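Local coordinates for protein putative transcription regulator (Lactobacillus plantarum, PDB 3K69) that is a putative transcriptional regulator of a helix-turn-helix family named for iron-dependent regulators, and probably binds DNA as a dimer, at residues A[18-23]-A[27-32]; A[56-61]-A[66-71]. All coordinates share one frame; numbering follows the deposited sequence.

Contact 1 of 2, residues A[18-23]-A[27-32]; sequences ILYLDA and SKVASR
The Tyr-20 ring meets Val-29 obliquely, neither squarely over a face nor in the ring plane: CE2 of Tyr-20 lies 3.7 Å from CG1 of Val-29, and CD2 of the same ring is farther from that methyl, at 4.2 Å. The ring also meets that of His-24, with the two planes at about 30°, and touches Leu-34 of helix 31-38. This is the corner of the winged-helix domain where the chain leaves helix 9-22 and runs extended through Val-29 before Ala-30 takes the N-cap position of helix 31-38. Val-29 sends its side chain at the helix, and its two methyls divide the work. CG1, anti to the backbone N (chi1 -178°), goes to the tyrosine; CG2 goes to Leu-21. The contact is wholly apolar, with no hydrogen bond across it and 123 Å² buried in all. The tyrosine hydroxyl is bonded instead to Glu-33, so the ring is held at its polar end as well as along its side. Leu-21 lies deeper, buried against Leu-58 and Tyr-68. Its CD2 methyl fits against the branch point of the valine, 3.5 Å from Val-29 CB and 3.6 Å from Val-29 CG2.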
ATOM      1  N   ILE A  18     -21.496  -6.145   2.459  1.00 16.90           N
ATOM      2  CA  ILE A  18     -21.770  -6.907   3.685  1.00 16.46           C
ATOM      3  C   ILE A  18     -22.572  -6.086   4.697  1.00 17.79           C
ATOM      4  O   ILE A  18     -23.522  -6.589   5.287  1.00 17.09           O
ATOM      5  CB  ILE A  18     -20.488  -7.471   4.328  1.00 15.54           C
ATOM      6  CG1 ILE A  18     -19.816  -8.440   3.334  1.00 19.23           C
ATOM      7  CG2 ILE A  18     -20.843  -8.187   5.648  1.00 17.44           C
ATOM      8  CD1 ILE A  18     -18.344  -8.793   3.645  1.00 16.83           C
ATOM      9  N   LEU A  19     -22.195  -4.834   4.912  1.00 16.81           N
ATOM     10  CA  LEU A  19     -22.954  -4.003   5.846  1.00 17.67           C
ATOM     11  C   LEU A  19     -24.401  -3.794   5.368  1.00 15.16           C
ATOM     12  O   LEU A  19     -25.340  -3.841   6.157  1.00 14.59           O
ATOM     13  CB  LEU A  19     -22.265  -2.673   6.099  1.00 17.35           C
ATOM     14  CG  LEU A  19     -20.926  -2.713   6.832  1.00 17.34           C
ATOM     15  CD1 LEU A  19     -20.229  -1.391   6.565  1.00 13.93           C
ATOM     16  CD2 LEU A  19     -21.104  -2.986   8.287  1.00 18.17           C
ATOM     17  N   TYR A  20     -24.582  -3.618   4.072  1.00 19.11           N
ATOM     18  CA  TYR A  20     -25.904  -3.393   3.524  1.00 16.42           C
ATOM     19  C   TYR A  20     -26.767  -4.635   3.721  1.00 19.91           C
ATOM     20  O   TYR A  20     -27.915  -4.546   4.217  1.00 18.86           O
ATOM     21  CB  TYR A  20     -25.848  -3.016   2.053  1.00 17.69           C
ATOM     22  CG  TYR A  20     -27.197  -2.611   1.507  1.00 17.12           C
ATOM     23  CD1 TYR A  20     -27.616  -1.275   1.577  1.00 21.57           C
ATOM     24  CD2 TYR A  20     -28.077  -3.555   0.958  1.00 19.15           C
ATOM     25  CE1 TYR A  20     -28.867  -0.869   1.086  1.00 20.41           C
ATOM     26  CE2 TYR A  20     -29.354  -3.155   0.466  1.00 17.33           C
ATOM     27  CZ  TYR A  20     -29.724  -1.809   0.519  1.00 13.74           C
ATOM     28  OH  TYR A  20     -30.963  -1.385   0.064  1.00 14.97           O
ATOM     29  N   LEU A  21     -26.197  -5.791   3.376  1.00 17.97           N
ATOM     30  CA  LEU A  21     -26.902  -7.061   3.553  1.00 19.01           C
ATOM     31  C   LEU A  21     -27.226  -7.375   5.043  1.00 19.07           C
ATOM     32  O   LEU A  21     -28.276  -7.929   5.340  1.00 15.29           O
ATOM     33  CB  LEU A  21     -26.145  -8.197   2.869  1.00 17.20           C
ATOM     34  CG  LEU A  21     -26.051  -8.068   1.330  1.00 17.55           C
ATOM     35  CD1 LEU A  21     -25.118  -9.066   0.721  1.00 17.96           C
ATOM     36  CD2 LEU A  21     -27.417  -8.092   0.625  1.00 16.67           C
ATOM     37  N   ASP A  22     -26.338  -6.990   5.953  1.00 17.71           N
ATOM     38  CA  ASP A  22     -26.558  -7.129   7.396  1.00 19.45           C
ATOM     39  C   ASP A  22     -27.781  -6.296   7.826  1.00 18.71           C
ATOM     40  O   ASP A  22     -28.428  -6.663   8.780  1.00 20.25           O
ATOM     41  CB  ASP A  22     -25.307  -6.662   8.171  1.00 19.72           C
ATOM     42  CG  ASP A  22     -25.482  -6.701   9.679  1.00 23.50           C
ATOM     43  OD1 ASP A  22     -25.486  -7.821  10.236  1.00 19.71           O
ATOM     44  OD2 ASP A  22     -25.594  -5.622  10.301  1.00 22.56           O
ATOM     45  N   ALA A  23     -28.080  -5.194   7.135  1.00 18.52           N
ATOM     46  CA  ALA A  23     -29.234  -4.331   7.487  1.00 17.63           C
ATOM     47  C   ALA A  23     -30.522  -4.867   6.898  1.00 17.70           C
ATOM     48  O   ALA A  23     -31.599  -4.386   7.201  1.00 19.97           O
ATOM     49  CB  ALA A  23     -28.987  -2.854   7.035  1.00 16.44           C
ATOM     50  N   SER A  27     -34.223 -10.268   3.519  1.00 23.78           N
ATOM     51  CA  SER A  27     -34.423  -9.932   2.120  1.00 23.43           C
ATOM     52  C   SER A  27     -33.340 -10.540   1.297  1.00 24.38           C
ATOM     53  O   SER A  27     -32.197 -10.665   1.744  1.00 26.48           O
ATOM     54  CB  SER A  27     -34.291  -8.417   1.927  1.00 24.30           C
ATOM     55  OG  SER A  27     -35.425  -7.765   2.421  1.00 26.97           O
ATOM     56  N   LYS A  28     -33.704 -10.898   0.082  1.00 22.97           N
ATOM     57  CA  LYS A  28     -32.747 -11.052  -0.985  1.00 24.69           C
ATOM     58  C   LYS A  28     -32.588  -9.699  -1.682  1.00 23.23           C
ATOM     59  O   LYS A  28     -33.564  -8.993  -1.976  1.00 25.64           O
ATOM     60  CB  LYS A  28     -33.160 -12.181  -1.917  1.00 24.42           C
ATOM     61  CG  LYS A  28     -33.104 -13.506  -1.158  1.00 24.22           C
ATOM     62  CD  LYS A  28     -33.512 -14.661  -1.982  1.00 32.63           C
ATOM     63  CE  LYS A  28     -33.534 -15.906  -1.151  1.00 36.06           C
ATOM     64  NZ  LYS A  28     -32.172 -16.266  -0.718  1.00 38.71           N
ATOM     65  N   VAL A  29     -31.340  -9.337  -1.898  1.00 19.79           N
ATOM     66  CA  VAL A  29     -30.985  -8.054  -2.468  1.00 18.96           C
ATOM     67  C   VAL A  29     -30.239  -8.281  -3.780  1.00 19.80           C
ATOM     68  O   VAL A  29     -29.125  -8.823  -3.796  1.00 20.38           O
ATOM     69  CB  VAL A  29     -30.111  -7.250  -1.479  1.00 19.07           C
ATOM     70  CG1 VAL A  29     -29.767  -5.872  -2.055  1.00 16.37           C
ATOM     71  CG2 VAL A  29     -30.829  -7.133  -0.090  1.00 14.58           C
ATOM     72  N   ALA A  30     -30.841  -7.834  -4.867  1.00 18.23           N
ATOM     73  CA  ALA A  30     -30.220  -7.947  -6.179  1.00 21.02           C
ATOM     74  C   ALA A  30     -29.074  -6.949  -6.328  1.00 20.82           C
ATOM     75  O   ALA A  30     -28.984  -5.977  -5.567  1.00 17.49           O
ATOM     76  CB  ALA A  30     -31.261  -7.739  -7.243  1.00 20.25           C
ATOM     77  N   SER A  31     -28.206  -7.184  -7.320  1.00 20.28           N
ATOM     78  CA  SER A  31     -27.079  -6.307  -7.639  1.00 23.16           C
ATOM     79  C   SER A  31     -27.481  -4.865  -7.828  1.00 21.25           C
ATOM     80  O   SER A  31     -26.747  -3.961  -7.472  1.00 23.18           O
ATOM     81  CB  SER A  31     -26.378  -6.761  -8.963  1.00 25.47           C
ATOM     82  OG  SER A  31     -26.020  -8.131  -8.895  1.00 38.27           O
ATOM     83  N   ARG A  32     -28.620  -4.661  -8.476  1.00 20.95           N
ATOM     84  CA  ARG A  32     -29.085  -3.319  -8.778  1.00 22.85           C
ATOM     85  C   ARG A  32     -29.349  -2.509  -7.524  1.00 20.14           C
ATOM     86  O   ARG A  32     -28.992  -1.345  -7.484  1.00 20.45           O
ATOM     87  CB  ARG A  32     -30.309  -3.360  -9.698  1.00 22.16           C
ATOM     88  CG  ARG A  32     -29.843  -3.392 -11.139  1.00 27.82           C
ATOM     89  CD  ARG A  32     -30.925  -3.645 -12.169  1.00 30.64           C
ATOM     90  NE  ARG A  32     -30.306  -3.855 -13.483  1.00 37.69           N
TER

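Contact 2 of 2, residues A[56-61]-A[66-71]; sequences GYLTGT and GGYQLD
Gln-69 O takes the backbone N-H of Thr-59 at 2.9 Å, and the Leu-58 CA-H also approaches this oxygen. The return bond, Gln-69 N to Thr-59 O at 3.1 Å, completes the hydrogen-bonded antiparallel pair. Farther along, Gly-67 N reaches Thr-61 O at 2.7 Å, whereas the reciprocal Thr-61 N to Gly-67 O bond is weak; water 2 bridges those last two atoms and touches Thr-59 OG1. With chi1 at 68°, that hydroxyl lies between N and C of its own backbone, 3.4 Å from Gln-69 CB, and meets water 3, which donates to Gln-69 OE1 and Asp-71 OD2. The Gln-69 amide is also held from outside, NE2 by Arg-25 O and OE1 by Lys-28 NZ. A valine here removes the hydroxyl that both waters meet, and would probably weaken the water link to Gln-69 and Asp-71. On the other face, Tyr-68 CD1 lies 4.0 Å from Gly-60 CA, oblique to the ring, with Thr-59 O at the ring edge. Leu-58 CD2 meets Leu-70 CD1 at 3.8 Å on the buried side. Paired strands at 155° after a helix closed by a Schellman motif at Gly-56 are characteristic of the wing of a winged helix-turn-helix domain.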
ATOM      1  N   GLY A  56     -18.231 -18.125   0.472  1.00 19.23           N
ATOM      2  CA  GLY A  56     -19.092 -18.452   1.596  1.00 22.03           C
ATOM      3  C   GLY A  56     -19.590 -17.290   2.435  1.00 19.85           C
ATOM      4  O   GLY A  56     -20.212 -17.532   3.445  1.00 20.02           O
ATOM      5  N   TYR A  57     -19.343 -16.044   2.012  1.00 19.57           N
ATOM      6  CA  TYR A  57     -19.784 -14.862   2.779  1.00 19.58           C
ATOM      7  C   TYR A  57     -21.280 -14.635   2.701  1.00 19.54           C
ATOM      8  O   TYR A  57     -21.883 -14.180   3.666  1.00 20.19           O
ATOM      9  CB  TYR A  57     -19.074 -13.560   2.345  1.00 18.63           C
ATOM     10  CG  TYR A  57     -17.622 -13.501   2.757  1.00 19.73           C
ATOM     11  CD1 TYR A  57     -16.625 -14.069   1.975  1.00 18.01           C
ATOM     12  CD2 TYR A  57     -17.244 -12.844   3.911  1.00 17.34           C
ATOM     13  CE1 TYR A  57     -15.265 -14.006   2.377  1.00 20.31           C
ATOM     14  CE2 TYR A  57     -15.911 -12.797   4.332  1.00 19.31           C
ATOM     15  CZ  TYR A  57     -14.927 -13.402   3.567  1.00 15.66           C
ATOM     16  OH  TYR A  57     -13.618 -13.290   3.969  1.00 17.68           O
ATOM     17  N   LEU A  58     -21.855 -14.961   1.543  1.00 19.57           N
ATOM     18  CA  LEU A  58     -23.187 -14.563   1.148  1.00 19.67           C
ATOM     19  C   LEU A  58     -23.822 -15.753   0.460  1.00 20.25           C
ATOM     20  O   LEU A  58     -23.123 -16.517  -0.197  1.00 19.46           O
ATOM     21  CB  LEU A  58     -23.117 -13.423   0.120  1.00 20.69           C
ATOM     22  CG  LEU A  58     -22.402 -12.146   0.429  1.00 25.60           C
ATOM     23  CD1 LEU A  58     -22.485 -11.179  -0.752  1.00 20.59           C
ATOM     24  CD2 LEU A  58     -23.005 -11.568   1.709  1.00 28.12           C
ATOM     25  N   THR A  59     -25.126 -15.925   0.635  1.00 20.37           N
ATOM     26  CA  THR A  59     -25.903 -16.786  -0.251  1.00 21.38           C
ATOM     27  C   THR A  59     -26.343 -15.990  -1.495  1.00 19.85           C
ATOM     28  O   THR A  59     -26.369 -14.775  -1.478  1.00 18.47           O
ATOM     29  CB  THR A  59     -27.155 -17.379   0.427  1.00 24.57           C
ATOM     30  OG1 THR A  59     -28.082 -16.325   0.678  1.00 24.60           O
ATOM     31  CG2 THR A  59     -26.781 -18.115   1.721  1.00 21.12           C
ATOM     32  N   GLY A  60     -26.668 -16.688  -2.580  1.00 18.40           N
ATOM     33  CA  GLY A  60     -26.973 -16.022  -3.842  1.00 21.35           C
ATOM     34  C   GLY A  60     -27.930 -16.748  -4.786  1.00 22.89           C
ATOM     35  O   GLY A  60     -27.493 -17.263  -5.801  1.00 29.13           O
ATOM     36  N   THR A  61     -29.225 -16.728  -4.467  0.50 22.36           N
ATOM     37  CA  THR A  61     -30.247 -17.337  -5.304  0.50 20.53           C
ATOM     38  C   THR A  61     -30.434 -16.529  -6.591  0.50 19.49           C
ATOM     39  O   THR A  61     -30.457 -15.294  -6.582  0.50 18.77           O
ATOM     40  CB  THR A  61     -31.614 -17.473  -4.588  0.50 22.59           C
ATOM     41  OG1 THR A  61     -32.364 -16.256  -4.703  0.50 24.99           O
ATOM     42  CG2 THR A  61     -31.432 -17.835  -3.121  0.50 22.43           C
ATOM     43  N   GLY A  66     -34.774 -13.188  -6.860  1.00 25.89           N
ATOM     44  CA  GLY A  66     -33.525 -13.743  -6.331  1.00 26.69           C
ATOM     45  C   GLY A  66     -32.614 -12.631  -5.823  1.00 25.29           C
ATOM     46  O   GLY A  66     -32.994 -11.454  -5.806  1.00 23.71           O
ATOM     47  N   GLY A  67     -31.394 -12.993  -5.447  1.00 19.74           N
ATOM     48  CA  GLY A  67     -30.445 -12.015  -4.980  1.00 16.92           C
ATOM     49  C   GLY A  67     -29.617 -12.553  -3.848  1.00 18.71           C
ATOM     50  O   GLY A  67     -29.813 -13.689  -3.417  1.00 17.33           O
ATOM     51  N   TYR A  68     -28.757 -11.683  -3.345  1.00 17.92           N
ATOM     52  CA  TYR A  68     -27.836 -11.987  -2.270  1.00 18.71           C
ATOM     53  C   TYR A  68     -28.447 -11.805  -0.908  1.00 18.38           C
ATOM     54  O   TYR A  68     -29.286 -10.945  -0.662  1.00 16.14           O
ATOM     55  CB  TYR A  68     -26.583 -11.131  -2.400  1.00 17.86           C
ATOM     56  CG  TYR A  68     -25.808 -11.399  -3.675  1.00 23.79           C
ATOM     57  CD1 TYR A  68     -25.014 -12.533  -3.789  1.00 19.37           C
ATOM     58  CD2 TYR A  68     -25.880 -10.532  -4.770  1.00 20.96           C
ATOM     59  CE1 TYR A  68     -24.301 -12.802  -4.946  1.00 17.60           C
ATOM     60  CE2 TYR A  68     -25.160 -10.806  -5.962  1.00 23.44           C
ATOM     61  CZ  TYR A  68     -24.377 -11.952  -6.034  1.00 27.27           C
ATOM     62  OH  TYR A  68     -23.679 -12.272  -7.193  1.00 21.55           O
ATOM     63  N   GLN A  69     -27.988 -12.633   0.005  1.00 18.56           N
ATOM     64  CA  GLN A  69     -28.493 -12.598   1.347  1.00 20.31           C
ATOM     65  C   GLN A  69     -27.337 -12.977   2.307  1.00 20.08           C
ATOM     66  O   GLN A  69     -26.413 -13.745   1.974  1.00 19.34           O
ATOM     67  CB  GLN A  69     -29.730 -13.498   1.471  1.00 20.38           C
ATOM     68  CG  GLN A  69     -30.459 -13.379   2.812  1.00 23.46           C
ATOM     69  CD  GLN A  69     -31.823 -14.089   2.802  1.00 19.46           C
ATOM     70  OE1 GLN A  69     -31.980 -15.136   2.184  1.00 31.24           O
ATOM     71  NE2 GLN A  69     -32.805 -13.493   3.462  1.00 22.43           N
ATOM     72  N   LEU A  70     -27.329 -12.324   3.446  1.00 19.98           N
ATOM     73  CA  LEU A  70     -26.355 -12.587   4.479  1.00 18.45           C
ATOM     74  C   LEU A  70     -27.079 -13.328   5.578  1.00 21.06           C
ATOM     75  O   LEU A  70     -28.077 -12.843   6.090  1.00 21.60           O
ATOM     76  CB  LEU A  70     -25.796 -11.272   5.028  1.00 19.92           C
ATOM     77  CG  LEU A  70     -24.682 -11.379   6.031  1.00 17.81           C
ATOM     78  CD1 LEU A  70     -23.413 -11.990   5.423  1.00 23.11           C
ATOM     79  CD2 LEU A  70     -24.369  -9.987   6.759  1.00 17.75           C
ATOM     80  N   ASP A  71     -26.535 -14.474   5.971  1.00 21.42           N
ATOM     81  CA  ASP A  71     -27.045 -15.209   7.105  1.00 23.22           C
ATOM     82  C   ASP A  71     -25.939 -15.648   8.054  1.00 23.96           C
ATOM     83  O   ASP A  71     -26.173 -16.502   8.895  1.00 26.66           O
ATOM     84  CB  ASP A  71     -27.926 -16.411   6.675  1.00 25.16           C
ATOM     85  CG  ASP A  71     -27.179 -17.452   5.829  1.00 32.54           C
ATOM     86  OD1 ASP A  71     -25.932 -17.460   5.810  1.00 29.93           O
ATOM     87  OD2 ASP A  71     -27.841 -18.281   5.163  1.00 38.13           O
TER
HETATM   88  O   HOH W   1     -24.242 -15.470   4.535  1.00 23.41           O
HETATM   89  O   HOH W   2     -29.804 -15.694  -1.615  1.00 20.48           O
HETATM   90  O   HOH W   3     -29.832 -17.047   2.911  1.00 48.17           O

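Overall arrangement
The contacts follow one another along the chain, their centres about 8 Å apart, on the same side of the molecule. Contact 1 is a small buried meeting of helix 9-22 with the chain entering helix 31-38, made by hydrocarbon alone. Contact 2 is a surface hairpin, held by backbone hydrogen bonds and bridging waters, with leucines on its inner side. They join directly: backbone hydrogen bonds pair Val-29 with Tyr-68, Val-29 N lying 2.9 Å from Tyr-68 O and Tyr-68 N 2.9 Å from Val-29 O, so that segment 27-32 runs beside strand 67-69. Lys-28 NZ probably bonds to Gln-69 OE1. Leu-21 of helix 9-22 touches side chains of both contacts.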